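GTP pyrophosphokinase YjbM (Bacillus subtilis, PDB 5DEC) makes the alarmone (p)ppGpp by transferring pyrophosphate from ATP to GTP or GDP, working as a cooperative homotetramer of the RelA/SpoT family. Local coordinates at residues B[121-126]-B[159-164]; B[82-87]-B[153-158]. All blocks are in the same frame, centred on the assembly; numbering follows the deposited sequence.

From the N terminus, strand residues 82-87 come first, then loop residues 121-126, and both find their partners on one helix, 152-167. Interaction 2 closes first, when residues 153-158 return to the strand across 65 intervening residues; interaction 1 closes a shorter loop of 32 residues with 159-164. The segments alternate along the chain, so the two contacts cross rather than nest. Their centres lie about 9 Å apart, and they touch at several points, among them Y123 CA to W157 CZ3 at 3.4 Å. Together they tie successive turns of the helix to the mixed sheet and to the loop leading into strand 126-136, joining residues of the ATP, product and activator sites.

Interaction 1 of 2, residues B[121-126]-B[159-164]; sequences SGYRSY and TIEHSL
The product-binding site of this RelA/SpoT synthetase brings together S121, on the loop that precedes strand 126-136, and E161, on helix 152-167; both bind the pppGpp product. Only three side chains take part, burying 93 Å² in all, so the evidence points to a local polar junction and not to broad packing. S121 OG donates a hydrogen bond to E161 OE1 at 2.8 Å. The serine is poorly ordered and its OG is crowded in the model, which makes the exact place of this bond less certain. E161 reaches the loop because its CG is anti to the backbone N (chi1 174°) and the chain runs on extended, carrying the carboxylate well clear of the helix. OE1 has a second partner in K119, itself a product-binding residue, which forms a salt bridge with it.

Y123 makes a looser contact with the same group. Its ring plane lies only 8° from that of the carboxylate, yet the long axes of the two side chains cross at about a right angle, and no stack results. What fixes the ring lies outside this pair: Y123 OH is hydrogen-bonded to H127, another product-binding residue, and to R150, while Y114 meets the ring edge-to-face. W157, one turn back along the helix, packs against both S121 and Y123. Across the contact the tyrosine is left with one approach, CD1 to E161 OE2 at 4.2 Å.

Interaction 2 of 2, residues B[82-87]-B[153-158]; sequences GLRIMC and AMNFWA
R84 and M86 of strand 82-87 both reach N155 of helix 152-167, while L83 and I85, which alternate with them, pack against helix 11-38. R84, an ATP-binding residue, hardly touches N155 directly: its CD stays 4.5 Å from N155 OD1. A water makes the connection, accepting from R84 NH1 at 3.0 Å, in the plane of the guanidinium at its edge, and donating to N155 OD1 at 2.7 Å. That oxygen also takes a hydrogen bond from R150, so two donors hold the amide's rotation.

Two residues on, M86 supplies the direct packing. Its chi1 of -99° lies away from the usual staggered values, and bends at chi2 and chi3 fold the thioether back across the asparagine. M86 SD stands 3.5 Å from N155 CG, with OD1 at 3.7 Å and ND2 at 3.8 Å from the same sulfur, while M86 CG packs on N155 CB at 3.7 Å. With an alanine here, N155 would probably lose much of its packing from the strand side and a gap would open between strand and helix, beside a residue that binds the allosteric activator.

The strand runs inside the mixed sheet, antiparallel to 49-54, whose F49 also binds activator and lies near M86, and parallel to 139-151. The helix follows directly on 139-151, with W157 against helix 174-202 and F156 against L152 of the second subunit.

Interaction 1 of 2, residues B[121-126]-B[159-164]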
ATOM      1  N   SER B 121      29.483  19.363 -10.701  1.00 97.63           N
ATOM      2  CA  SER B 121      28.831  20.030  -9.568  1.00 93.45           C
ATOM      3  C   SER B 121      28.860  19.159  -8.313  1.00 77.01           C
ATOM      4  O   SER B 121      28.584  19.644  -7.219  1.00 79.56           O
ATOM      5  CB  SER B 121      27.384  20.409  -9.863  1.00 92.77           C
ATOM      6  OG  SER B 121      26.532  19.284  -9.741  1.00 90.21           O
ATOM      7  N   GLY B 122      29.129  17.867  -8.479  1.00 59.28           N
ATOM      8  CA  GLY B 122      29.113  16.954  -7.352  1.00 52.73           C
ATOM      9  C   GLY B 122      28.084  15.834  -7.373  1.00 47.21           C
ATOM     10  O   GLY B 122      27.899  15.166  -6.354  1.00 42.92           O
ATOM     11  N   TYR B 123      27.424  15.618  -8.510  1.00 48.94           N
ATOM     12  CA  TYR B 123      26.417  14.547  -8.623  1.00 48.18           C
ATOM     13  C   TYR B 123      27.078  13.201  -8.426  1.00 45.52           C
ATOM     14  O   TYR B 123      28.073  12.894  -9.073  1.00 41.00           O
ATOM     15  CB  TYR B 123      25.702  14.578  -9.982  1.00 44.03           C
ATOM     16  CG  TYR B 123      24.663  13.479 -10.192  1.00 43.22           C
ATOM     17  CD1 TYR B 123      23.389  13.572  -9.631  1.00 45.76           C
ATOM     18  CD2 TYR B 123      24.960  12.354 -10.961  1.00 46.80           C
ATOM     19  CE1 TYR B 123      22.437  12.563  -9.823  1.00 40.56           C
ATOM     20  CE2 TYR B 123      24.018  11.347 -11.166  1.00 47.40           C
ATOM     21  CZ  TYR B 123      22.759  11.460 -10.596  1.00 47.56           C
ATOM     22  OH  TYR B 123      21.825  10.466 -10.797  1.00 43.58           O
ATOM     23  N   ARG B 124      26.539  12.422  -7.496  1.00 41.33           N
ATOM     24  CA  ARG B 124      27.019  11.072  -7.228  1.00 43.76           C
ATOM     25  C   ARG B 124      25.848  10.078  -7.338  1.00 45.81           C
ATOM     26  O   ARG B 124      24.837  10.245  -6.639  1.00 32.78           O
ATOM     27  CB  ARG B 124      27.639  11.060  -5.838  1.00 51.12           C
ATOM     28  CG  ARG B 124      28.854  11.977  -5.735  1.00 57.15           C
ATOM     29  CD  ARG B 124      29.132  12.373  -4.283  1.00 59.72           C
ATOM     30  NE  ARG B 124      29.360  11.243  -3.398  1.00 51.05           N
ATOM     31  CZ  ARG B 124      28.727  11.073  -2.238  1.00 53.08           C
ATOM     32  NH1 ARG B 124      27.803  11.945  -1.840  1.00 45.84           N
ATOM     33  NH2 ARG B 124      29.002  10.015  -1.490  1.00 53.17           N
ATOM     34  N   SER B 125      25.997   9.048  -8.180  1.00 43.09           N
ATOM     35  CA  SER B 125      24.957   8.024  -8.393  1.00 40.73           C
ATOM     36  C   SER B 125      25.451   6.921  -9.331  1.00 46.03           C
ATOM     37  O   SER B 125      26.239   7.177 -10.241  1.00 46.12           O
ATOM     38  CB  SER B 125      23.670   8.648  -8.958  1.00 39.71           C
ATOM     39  OG  SER B 125      22.602   7.712  -9.036  1.00 35.89           O
ATOM     40  N   TYR B 126      25.022   5.686  -9.095  1.00 40.69           N
ATOM     41  CA  TYR B 126      25.280   4.637 -10.073  1.00 31.44           C
ATOM     42  C   TYR B 126      24.022   4.359 -10.889  1.00 34.55           C
ATOM     43  O   TYR B 126      22.951   4.166 -10.318  1.00 31.86           O
ATOM     44  CB  TYR B 126      25.743   3.363  -9.389  1.00 34.14           C
ATOM     45  CG  TYR B 126      25.939   2.212 -10.342  1.00 41.51           C
ATOM     46  CD1 TYR B 126      27.135   2.049 -11.024  1.00 45.27           C
ATOM     47  CD2 TYR B 126      24.920   1.283 -10.561  1.00 48.45           C
ATOM     48  CE1 TYR B 126      27.318   0.992 -11.893  1.00 50.59           C
ATOM     49  CE2 TYR B 126      25.094   0.229 -11.431  1.00 48.32           C
ATOM     50  CZ  TYR B 126      26.295   0.088 -12.092  1.00 53.66           C
ATOM     51  OH  TYR B 126      26.475  -0.968 -12.951  1.00 65.59           O
ATOM     52  N   THR B 159      18.592  15.327  -4.660  1.00 18.33           N
ATOM     53  CA  THR B 159      17.222  15.818  -4.551  1.00 22.02           C
ATOM     54  C   THR B 159      17.204  17.338  -4.433  1.00 27.29           C
ATOM     55  O   THR B 159      16.360  18.019  -5.045  1.00 19.67           O
ATOM     56  CB  THR B 159      16.499  15.164  -3.351  1.00 26.24           C
ATOM     57  OG1 THR B 159      16.428  13.747  -3.573  1.00 32.01           O
ATOM     58  CG2 THR B 159      15.090  15.737  -3.164  1.00 29.89           C
ATOM     59  N   ILE B 160      18.132  17.873  -3.638  1.00 19.64           N
ATOM     60  CA  ILE B 160      18.251  19.323  -3.490  1.00 20.20           C
ATOM     61  C   ILE B 160      18.686  19.963  -4.794  1.00 23.67           C
ATOM     62  O   ILE B 160      18.124  20.982  -5.223  1.00 23.42           O
ATOM     63  CB  ILE B 160      19.273  19.704  -2.396  1.00 23.31           C
ATOM     64  CG1 ILE B 160      18.826  19.207  -1.016  1.00 30.87           C
ATOM     65  CG2 ILE B 160      19.467  21.216  -2.352  1.00 27.76           C
ATOM     66  CD1 ILE B 160      17.503  19.768  -0.568  1.00 38.55           C
ATOM     67  N   GLU B 161      19.694  19.378  -5.440  1.00 20.74           N
ATOM     68  CA  GLU B 161      20.133  19.913  -6.722  1.00 25.20           C
ATOM     69  C   GLU B 161      19.006  19.926  -7.761  1.00 26.62           C
ATOM     70  O   GLU B 161      18.880  20.868  -8.565  1.00 21.98           O
ATOM     71  CB  GLU B 161      21.311  19.115  -7.290  1.00 24.86           C
ATOM     72  CG  GLU B 161      21.650  19.605  -8.697  1.00 38.65           C
ATOM     73  CD  GLU B 161      22.580  18.687  -9.444  1.00 62.08           C
ATOM     74  OE1 GLU B 161      23.723  19.097  -9.730  1.00 77.34           O
ATOM     75  OE2 GLU B 161      22.167  17.542  -9.726  1.00 64.43           O
ATOM     76  N   HIS B 162      18.206  18.865  -7.773  1.00 22.84           N
ATOM     77  CA  HIS B 162      17.120  18.768  -8.745  1.00 25.08           C
ATOM     78  C   HIS B 162      16.111  19.880  -8.505  1.00 22.91           C
ATOM     79  O   HIS B 162      15.695  20.566  -9.442  1.00 26.45           O
ATOM     80  CB  HIS B 162      16.415  17.397  -8.673  1.00 26.16           C
ATOM     81  CG  HIS B 162      15.337  17.237  -9.701  1.00 28.45           C
ATOM     82  ND1 HIS B 162      15.605  16.938 -11.022  1.00 39.68           N
ATOM     83  CD2 HIS B 162      13.993  17.402  -9.624  1.00 39.45           C
ATOM     84  CE1 HIS B 162      14.475  16.887 -11.703  1.00 41.69           C
ATOM     85  NE2 HIS B 162      13.481  17.177 -10.878  1.00 43.23           N
ATOM     86  N   SER B 163      15.758  20.082  -7.235  1.00 27.67           N
ATOM     87  CA  SER B 163      14.823  21.137  -6.834  1.00 24.73           C
ATOM     88  C   SER B 163      15.337  22.529  -7.197  1.00 26.79           C
ATOM     89  O   SER B 163      14.572  23.390  -7.625  1.00 25.94           O
ATOM     90  CB  SER B 163      14.544  21.061  -5.335  1.00 29.64           C
ATOM     91  OG  SER B 163      13.734  19.921  -5.070  1.00 37.97           O
ATOM     92  N   LEU B 164      16.624  22.767  -6.981  1.00 17.55           N
ATOM     93  CA  LEU B 164      17.195  24.060  -7.329  1.00 18.52           C
ATOM     94  C   LEU B 164      17.229  24.280  -8.820  1.00 19.65           C
ATOM     95  O   LEU B 164      16.973  25.390  -9.306  1.00 25.59           O
ATOM     96  CB  LEU B 164      18.615  24.167  -6.757  1.00 20.97           C
ATOM     97  CG  LEU B 164      18.650  24.363  -5.240  1.00 31.42           C
ATOM     98  CD1 LEU B 164      20.063  24.141  -4.694  1.00 30.68           C
ATOM     99  CD2 LEU B 164      18.156  25.753  -4.894  1.00 35.49           C
TER

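Interaction 2 of 2, residues B[82-87]-B[153-158]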
ATOM      1  N   GLY B  82      11.570   4.672 -14.011  1.00 28.29           N
ATOM      2  CA  GLY B  82      12.778   4.747 -13.195  1.00 30.38           C
ATOM      3  C   GLY B  82      12.586   4.238 -11.780  1.00 28.69           C
ATOM      4  O   GLY B  82      11.534   4.438 -11.172  1.00 29.63           O
ATOM      5  N   LEU B  83      13.607   3.579 -11.239  1.00 22.11           N
ATOM      6  CA  LEU B  83      13.598   3.239  -9.824  1.00 27.08           C
ATOM      7  C   LEU B  83      14.829   3.808  -9.160  1.00 26.05           C
ATOM      8  O   LEU B  83      15.842   4.077  -9.818  1.00 28.40           O
ATOM      9  CB  LEU B  83      13.532   1.732  -9.580  1.00 31.91           C
ATOM     10  CG  LEU B  83      12.099   1.202  -9.681  1.00 42.94           C
ATOM     11  CD1 LEU B  83      11.803   0.795 -11.115  1.00 36.65           C
ATOM     12  CD2 LEU B  83      11.839   0.085  -8.706  1.00 42.57           C
ATOM     13  N   ARG B  84      14.743   4.015  -7.856  1.00 27.94           N
ATOM     14  CA  ARG B  84      15.926   4.434  -7.119  1.00 28.63           C
ATOM     15  C   ARG B  84      16.079   3.543  -5.927  1.00 27.37           C
ATOM     16  O   ARG B  84      15.116   3.318  -5.174  1.00 26.43           O
ATOM     17  CB  ARG B  84      15.837   5.895  -6.698  1.00 28.52           C
ATOM     18  CG  ARG B  84      15.703   6.778  -7.926  1.00 39.47           C
ATOM     19  CD  ARG B  84      16.053   8.223  -7.705  1.00 48.94           C
ATOM     20  NE  ARG B  84      16.025   8.903  -8.996  1.00 57.11           N
ATOM     21  CZ  ARG B  84      15.736  10.186  -9.167  1.00 63.57           C
ATOM     22  NH1 ARG B  84      15.484  10.957  -8.117  1.00 58.99           N
ATOM     23  NH2 ARG B  84      15.735  10.704 -10.392  1.00 62.59           N
ATOM     24  N   ILE B  85      17.290   3.027  -5.767  1.00 22.68           N
ATOM     25  CA  ILE B  85      17.594   2.155  -4.651  1.00 19.92           C
ATOM     26  C   ILE B  85      18.547   2.937  -3.747  1.00 25.16           C
ATOM     27  O   ILE B  85      19.611   3.351  -4.196  1.00 24.80           O
ATOM     28  CB  ILE B  85      18.251   0.835  -5.118  1.00 23.45           C
ATOM     29  CG1 ILE B  85      17.324   0.075  -6.087  1.00 24.76           C
ATOM     30  CG2 ILE B  85      18.589  -0.025  -3.923  1.00 21.92           C
ATOM     31  CD1 ILE B  85      17.981  -1.206  -6.702  1.00 19.72           C
ATOM     32  N   MET B  86      18.158   3.139  -2.487  1.00 22.41           N
ATOM     33  CA  MET B  86      18.978   3.901  -1.536  1.00 26.15           C
ATOM     34  C   MET B  86      19.666   2.944  -0.567  1.00 26.31           C
ATOM     35  O   MET B  86      19.018   2.065  -0.002  1.00 27.51           O
ATOM     36  CB  MET B  86      18.122   4.897  -0.753  1.00 22.94           C
ATOM     37  CG  MET B  86      18.186   6.313  -1.304  1.00 31.08           C
ATOM     38  SD  MET B  86      17.650   6.427  -3.025  1.00 69.45           S
ATOM     39  CE  MET B  86      15.908   6.091  -2.874  1.00 45.43           C
ATOM     40  N   CYS B  87      20.970   3.128  -0.388  1.00 20.36           N
ATOM     41  CA  CYS B  87      21.772   2.272   0.482  1.00 25.73           C
ATOM     42  C   CYS B  87      22.407   3.082   1.609  1.00 37.10           C
ATOM     43  O   CYS B  87      22.713   4.250   1.432  1.00 20.92           O
ATOM     44  CB  CYS B  87      22.872   1.577  -0.332  1.00 39.13           C
ATOM     45  SG  CYS B  87      22.297   0.798  -1.854  1.00116.78           S
ATOM     46  N   ALA B 153      22.972   9.873   1.548  1.00 22.80           N
ATOM     47  CA  ALA B 153      23.541  11.210   1.467  1.00 25.01           C
ATOM     48  C   ALA B 153      23.612  11.717   0.025  1.00 23.60           C
ATOM     49  O   ALA B 153      23.312  12.879  -0.246  1.00 23.06           O
ATOM     50  CB  ALA B 153      24.928  11.222   2.109  1.00 27.71           C
ATOM     51  N   MET B 154      24.019  10.840  -0.898  1.00 24.76           N
ATOM     52  CA  MET B 154      23.957  11.121  -2.341  1.00 23.85           C
ATOM     53  C   MET B 154      22.535  11.464  -2.779  1.00 21.33           C
ATOM     54  O   MET B 154      22.313  12.370  -3.581  1.00 20.81           O
ATOM     55  CB  MET B 154      24.418   9.896  -3.142  1.00 29.23           C
ATOM     56  CG  MET B 154      25.880   9.556  -3.001  1.00 38.73           C
ATOM     57  SD  MET B 154      26.240   7.857  -3.519  1.00 49.62           S
ATOM     58  CE  MET B 154      25.595   7.733  -5.119  1.00 43.35           C
ATOM     59  N   ASN B 155      21.577  10.677  -2.313  1.00 18.15           N
ATOM     60  CA  ASN B 155      20.200  10.894  -2.718  1.00 20.07           C
ATOM     61  C   ASN B 155      19.704  12.243  -2.193  1.00 27.52           C
ATOM     62  O   ASN B 155      18.999  12.983  -2.883  1.00 23.00           O
ATOM     63  CB  ASN B 155      19.293   9.762  -2.212  1.00 23.83           C
ATOM     64  CG  ASN B 155      17.859   9.916  -2.692  1.00 28.08           C
ATOM     65  OD1 ASN B 155      17.614  10.005  -3.890  1.00 25.93           O
ATOM     66  ND2 ASN B 155      16.909   9.897  -1.768  1.00 26.27           N
ATOM     67  N   PHE B 156      20.076  12.547  -0.958  1.00 20.24           N
ATOM     68  CA  PHE B 156      19.695  13.834  -0.365  1.00 23.36           C
ATOM     69  C   PHE B 156      20.242  14.996  -1.205  1.00 25.41           C
ATOM     70  O   PHE B 156      19.495  15.903  -1.610  1.00 25.17           O
ATOM     71  CB  PHE B 156      20.198  13.900   1.083  1.00 26.45           C
ATOM     72  CG  PHE B 156      19.926  15.203   1.771  1.00 24.17           C
ATOM     73  CD1 PHE B 156      18.821  15.979   1.438  1.00 33.85           C
ATOM     74  CD2 PHE B 156      20.751  15.630   2.790  1.00 31.81           C
ATOM     75  CE1 PHE B 156      18.585  17.185   2.078  1.00 31.31           C
ATOM     76  CE2 PHE B 156      20.506  16.836   3.451  1.00 32.04           C
ATOM     77  CZ  PHE B 156      19.419  17.592   3.107  1.00 28.53           C
ATOM     78  N   TRP B 157      21.542  14.964  -1.462  1.00 18.44           N
ATOM     79  CA  TRP B 157      22.163  16.035  -2.270  1.00 17.52           C
ATOM     80  C   TRP B 157      21.520  16.149  -3.655  1.00 23.69           C
ATOM     81  O   TRP B 157      21.204  17.258  -4.115  1.00 24.91           O
ATOM     82  CB  TRP B 157      23.674  15.824  -2.408  1.00 21.74           C
ATOM     83  CG  TRP B 157      24.288  16.961  -3.134  1.00 20.65           C
ATOM     84  CD1 TRP B 157      24.750  18.115  -2.585  1.00 26.77           C
ATOM     85  CD2 TRP B 157      24.428  17.095  -4.561  1.00 20.03           C
ATOM     86  NE1 TRP B 157      25.215  18.960  -3.582  1.00 25.70           N
ATOM     87  CE2 TRP B 157      25.021  18.368  -4.782  1.00 21.10           C
ATOM     88  CE3 TRP B 157      24.143  16.274  -5.640  1.00 27.23           C
ATOM     89  CZ2 TRP B 157      25.321  18.803  -6.079  1.00 26.43           C
ATOM     90  CZ3 TRP B 157      24.422  16.717  -6.905  1.00 28.25           C
ATOM     91  CH2 TRP B 157      25.028  17.973  -7.120  1.00 34.62           C
ATOM     92  N   ALA B 158      21.328  15.018  -4.333  1.00 23.13           N
ATOM     93  CA  ALA B 158      20.764  15.053  -5.685  1.00 21.78           C
ATOM     94  C   ALA B 158      19.350  15.607  -5.713  1.00 18.47           C
ATOM     95  O   ALA B 158      18.933  16.255  -6.692  1.00 21.96           O
ATOM     96  CB  ALA B 158      20.802  13.659  -6.320  1.00 25.40           C
TER
HETATM   97  O   HOH W   1      15.253  10.272  -5.216  1.00 36.60           O